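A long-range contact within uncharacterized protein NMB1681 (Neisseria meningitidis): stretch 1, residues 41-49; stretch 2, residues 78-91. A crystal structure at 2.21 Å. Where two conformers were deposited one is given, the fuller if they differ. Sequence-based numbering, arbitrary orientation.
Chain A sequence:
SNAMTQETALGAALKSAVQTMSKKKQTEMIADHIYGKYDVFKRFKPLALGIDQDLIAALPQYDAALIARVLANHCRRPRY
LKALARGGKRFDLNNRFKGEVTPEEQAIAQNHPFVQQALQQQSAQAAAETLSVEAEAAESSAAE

Stretch 1, residues 41-49: FKRFKPLAL
Stretch 2 78-91: PRYLKALARGGKRF

Residues 41-49 leave a helix that ends at Lys42 and run on as an extended loop along the helix 78-86 and the strand that closes at Phe91; together the stretches bury 782 Å². Arg43 (phi/psi -102/8) breaks the helix, and Phe44, at 50/59, turns the chain; its N still bonds to Phe41 O at 3.1 Å. From Lys45 to Leu49 phi is negative and psi 129-151°, so the backbone is extended. Register is set by Phe44 CA to Tyr80 CA, 5.7 Å, and Pro46 CA to Arg90 CA, 4.7 Å.

Phe44 (chi1 m, chi2 82°) points toward the helix. The all-t chain of Arg79 lies across one ring face, CD 3.7 Å from the centroid of the Phe44 ring, in a CH-pi contact, while Phe44 CD2 meets Tyr80 CB at 4.0 Å. Phe44 O sits close against the methyl of Ala83, 3.2 Å from Ala83 CB. Pro46 (C-gamma exo) is the next bump, filling a hollow lined by Ala83, Leu84, Arg90 and the carbonyls of Gly87 and Lys89, with Pro46 CB 4.2 Å from Leu84 CD2 and 3.9 Å from Arg90 CG.

Gly87 (84/-155) ends the helix, and the chain returns as strand. A single bridge, with the bonding pattern of parallel strands, pairs Leu47 with Phe91: Phe91 N donates to Pro46 O (2.8 Å) and Ala48 N to Phe91 O (3.0 Å). Between these bonds, Leu47 N turns to the helix and donates to Tyr80 OH (3.1 Å, 171°), reached by a t rotamer. Arg90 (m, t, t, -93°) reaches across the loop, so that its NH1 donates to Leu47 O at 2.7 Å, tying down the carbonyl of the bridged residue, which the bridge's own hydrogen bonds leave free.

Lys45 (m, t, t, t) covers one face of Phe91 (chi1 m): CD sits 3.8 Å from the Phe91 ring centroid, and NZ, 4.0 Å from that centroid, adds an off-centre cation-pi contact.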

# COMPACT_ATOMS: atom_id res chain seq x y z
N PHE A 41 8.35 0.37 -12.34
CA PHE A 41 7.47 1.53 -12.48
C PHE A 41 6.69 1.52 -13.79
O PHE A 41 5.49 1.75 -13.79
CB PHE A 41 8.25 2.82 -12.31
CG PHE A 41 8.59 3.11 -10.88
CD1 PHE A 41 9.78 2.65 -10.32
CD2 PHE A 41 7.70 3.78 -10.06
CE1 PHE A 41 10.08 2.89 -8.99
CE2 PHE A 41 8.00 4.03 -8.72
CZ PHE A 41 9.19 3.58 -8.19
N LYS A 42 7.36 1.24 -14.89
CA LYS A 42 6.71 1.28 -16.20
C LYS A 42 5.56 0.28 -16.26
O LYS A 42 4.53 0.53 -16.90
CB LYS A 42 7.75 1.02 -17.31
CG LYS A 42 7.18 0.89 -18.71
CD LYS A 42 8.24 0.36 -19.72
CE LYS A 42 9.28 1.42 -20.11
NZ LYS A 42 10.57 1.31 -19.36
N ARG A 43 5.73 -0.85 -15.58
CA ARG A 43 4.72 -1.90 -15.61
C ARG A 43 3.83 -1.96 -14.35
O ARG A 43 3.04 -2.88 -14.20
CB ARG A 43 5.38 -3.26 -15.86
CG ARG A 43 5.86 -3.42 -17.30
CD ARG A 43 7.32 -3.83 -17.36
NE ARG A 43 7.53 -5.21 -16.96
CZ ARG A 43 8.14 -6.12 -17.70
NH1 ARG A 43 8.62 -5.79 -18.89
NH2 ARG A 43 8.29 -7.36 -17.24
N PHE A 44 3.96 -0.97 -13.47
CA PHE A 44 3.12 -0.88 -12.28
C PHE A 44 3.07 -2.19 -11.51
O PHE A 44 2.00 -2.77 -11.31
CB PHE A 44 1.69 -0.43 -12.64
CG PHE A 44 1.59 1.03 -12.98
CD1 PHE A 44 1.92 1.49 -14.24
CD2 PHE A 44 1.19 1.95 -12.02
CE1 PHE A 44 1.86 2.84 -14.55
CE2 PHE A 44 1.11 3.30 -12.32
CZ PHE A 44 1.45 3.75 -13.59
N LYS A 45 4.23 -2.67 -11.09
CA LYS A 45 4.25 -3.83 -10.21
C LYS A 45 4.21 -3.33 -8.78
O LYS A 45 4.68 -2.24 -8.49
CB LYS A 45 5.52 -4.64 -10.44
CG LYS A 45 5.65 -5.21 -11.85
CD LYS A 45 6.96 -5.94 -12.00
CE LYS A 45 6.89 -7.04 -13.03
NZ LYS A 45 8.17 -7.81 -13.07
N PRO A 46 3.64 -4.13 -7.88
CA PRO A 46 3.69 -3.76 -6.47
C PRO A 46 5.15 -3.51 -6.05
O PRO A 46 6.00 -4.35 -6.31
CB PRO A 46 3.13 -5.00 -5.78
CG PRO A 46 2.20 -5.61 -6.77
CD PRO A 46 2.91 -5.39 -8.11
N LEU A 47 5.42 -2.37 -5.42
CA LEU A 47 6.77 -1.95 -5.07
C LEU A 47 7.19 -2.42 -3.67
O LEU A 47 6.41 -2.38 -2.71
CB LEU A 47 6.88 -0.43 -5.15
CG LEU A 47 6.60 0.13 -6.55
CD1 LEU A 47 6.43 1.65 -6.54
CD2 LEU A 47 7.72 -0.29 -7.52
N ALA A 48 8.44 -2.84 -3.55
CA ALA A 48 8.98 -3.29 -2.28
C ALA A 48 8.95 -2.17 -1.25
O ALA A 48 9.08 -1.01 -1.61
CB ALA A 48 10.41 -3.78 -2.46
N LEU A 49 8.80 -2.55 0.03
CA LEU A 49 9.11 -1.65 1.15
C LEU A 49 10.44 -0.93 0.95
O LEU A 49 11.44 -1.54 0.55
CB LEU A 49 9.20 -2.43 2.47
CG LEU A 49 9.65 -1.65 3.72
CD1 LEU A 49 8.62 -0.61 4.16
CD2 LEU A 49 9.98 -2.57 4.90
N PRO A 78 -4.92 4.75 -10.03
CA PRO A 78 -5.80 3.58 -10.11
C PRO A 78 -5.04 2.33 -10.58
O PRO A 78 -5.21 1.23 -10.03
CB PRO A 78 -6.85 4.00 -11.14
CG PRO A 78 -6.91 5.51 -11.01
CD PRO A 78 -5.50 5.94 -10.70
N ARG A 79 -4.19 2.50 -11.58
CA ARG A 79 -3.43 1.37 -12.11
C ARG A 79 -2.53 0.71 -11.05
O ARG A 79 -2.39 -0.51 -11.01
CB ARG A 79 -2.63 1.80 -13.34
CG ARG A 79 -1.88 0.67 -13.97
CD ARG A 79 -1.31 1.06 -15.33
NE ARG A 79 -0.49 -0.01 -15.87
CZ ARG A 79 0.33 0.11 -16.90
NH1 ARG A 79 0.46 1.27 -17.53
NH2 ARG A 79 1.03 -0.95 -17.30
N TYR A 80 -1.97 1.52 -10.15
CA TYR A 80 -1.20 0.97 -9.04
C TYR A 80 -2.09 0.25 -8.01
O TYR A 80 -1.82 -0.88 -7.60
CB TYR A 80 -0.38 2.06 -8.35
CG TYR A 80 0.59 1.47 -7.36
CD1 TYR A 80 1.67 0.72 -7.80
CD2 TYR A 80 0.41 1.63 -5.99
CE1 TYR A 80 2.56 0.16 -6.91
CE2 TYR A 80 1.31 1.06 -5.08
CZ TYR A 80 2.39 0.32 -5.56
OH TYR A 80 3.30 -0.25 -4.69
N LEU A 81 -3.18 0.90 -7.61
CA LEU A 81 -4.11 0.26 -6.69
C LEU A 81 -4.61 -1.06 -7.28
O LEU A 81 -4.78 -2.06 -6.58
CB LEU A 81 -5.30 1.19 -6.41
CG LEU A 81 -4.91 2.50 -5.74
CD1 LEU A 81 -6.11 3.42 -5.56
CD2 LEU A 81 -4.28 2.18 -4.40
N LYS A 82 -4.87 -1.05 -8.58
CA LYS A 82 -5.35 -2.24 -9.27
C LYS A 82 -4.28 -3.35 -9.19
O LYS A 82 -4.59 -4.52 -9.06
CB LYS A 82 -5.70 -1.88 -10.71
CG LYS A 82 -6.52 -2.89 -11.44
CD LYS A 82 -7.30 -2.21 -12.57
CE LYS A 82 -6.39 -1.45 -13.53
NZ LYS A 82 -5.58 -2.35 -14.41
N ALA A 83 -3.01 -2.95 -9.22
CA ALA A 83 -1.90 -3.89 -9.10
C ALA A 83 -1.88 -4.45 -7.69
O ALA A 83 -1.60 -5.63 -7.48
CB ALA A 83 -0.55 -3.19 -9.41
N LEU A 84 -2.16 -3.61 -6.71
CA LEU A 84 -2.19 -4.08 -5.33
C LEU A 84 -3.36 -5.04 -5.15
O LEU A 84 -3.27 -6.01 -4.40
CB LEU A 84 -2.31 -2.92 -4.35
CG LEU A 84 -1.15 -1.95 -4.20
CD1 LEU A 84 -1.50 -1.01 -3.06
CD2 LEU A 84 0.15 -2.68 -3.90
N ALA A 85 -4.47 -4.77 -5.82
CA ALA A 85 -5.62 -5.68 -5.76
C ALA A 85 -5.29 -7.02 -6.40
O ALA A 85 -5.85 -8.07 -6.02
CB ALA A 85 -6.80 -5.07 -6.49
N ARG A 86 -4.41 -6.99 -7.39
CA ARG A 86 -4.01 -8.23 -8.06
C ARG A 86 -3.20 -9.05 -7.07
O ARG A 86 -3.35 -10.25 -7.01
CB ARG A 86 -3.22 -7.95 -9.35
CG ARG A 86 -2.76 -9.20 -10.08
CD ARG A 86 -1.97 -8.84 -11.36
NE ARG A 86 -1.19 -9.98 -11.82
CZ ARG A 86 -0.41 -9.97 -12.90
NH1 ARG A 86 -0.33 -8.88 -13.65
NH2 ARG A 86 0.28 -11.05 -13.23
N GLY A 87 -2.36 -8.37 -6.28
CA GLY A 87 -1.63 -9.03 -5.21
C GLY A 87 -0.35 -9.72 -5.65
O GLY A 87 0.24 -9.36 -6.67
N GLY A 88 0.08 -10.73 -4.89
CA GLY A 88 1.32 -11.44 -5.17
C GLY A 88 2.54 -10.67 -4.69
O GLY A 88 2.42 -9.85 -3.78
N LYS A 89 3.69 -10.91 -5.31
CA LYS A 89 4.98 -10.40 -4.81
C LYS A 89 5.19 -8.91 -5.04
O LYS A 89 4.63 -8.31 -5.96
CB LYS A 89 6.13 -11.15 -5.49
CG LYS A 89 6.23 -12.62 -5.13
CD LYS A 89 6.90 -12.75 -3.79
CE LYS A 89 7.12 -14.19 -3.41
NZ LYS A 89 7.87 -14.27 -2.14
N ARG A 90 6.01 -8.31 -4.19
CA ARG A 90 6.51 -6.97 -4.46
C ARG A 90 7.91 -7.04 -5.09
O ARG A 90 8.63 -8.02 -4.93
CB ARG A 90 6.55 -6.15 -3.18
CG ARG A 90 5.18 -5.90 -2.58
CD ARG A 90 5.27 -5.08 -1.28
NE ARG A 90 3.92 -4.79 -0.81
CZ ARG A 90 3.27 -3.68 -1.12
NH1 ARG A 90 3.84 -2.75 -1.88
NH2 ARG A 90 2.04 -3.50 -0.69
N PHE A 91 8.28 -5.97 -5.79
CA PHE A 91 9.50 -5.97 -6.60
C PHE A 91 10.40 -4.79 -6.24
O PHE A 91 9.90 -3.68 -6.00
CB PHE A 91 9.13 -5.89 -8.08
CG PHE A 91 8.44 -7.12 -8.60
CD1 PHE A 91 9.11 -8.01 -9.43
CD2 PHE A 91 7.12 -7.40 -8.25
CE1 PHE A 91 8.49 -9.15 -9.90
CE2 PHE A 91 6.49 -8.53 -8.71
CZ PHE A 91 7.18 -9.42 -9.56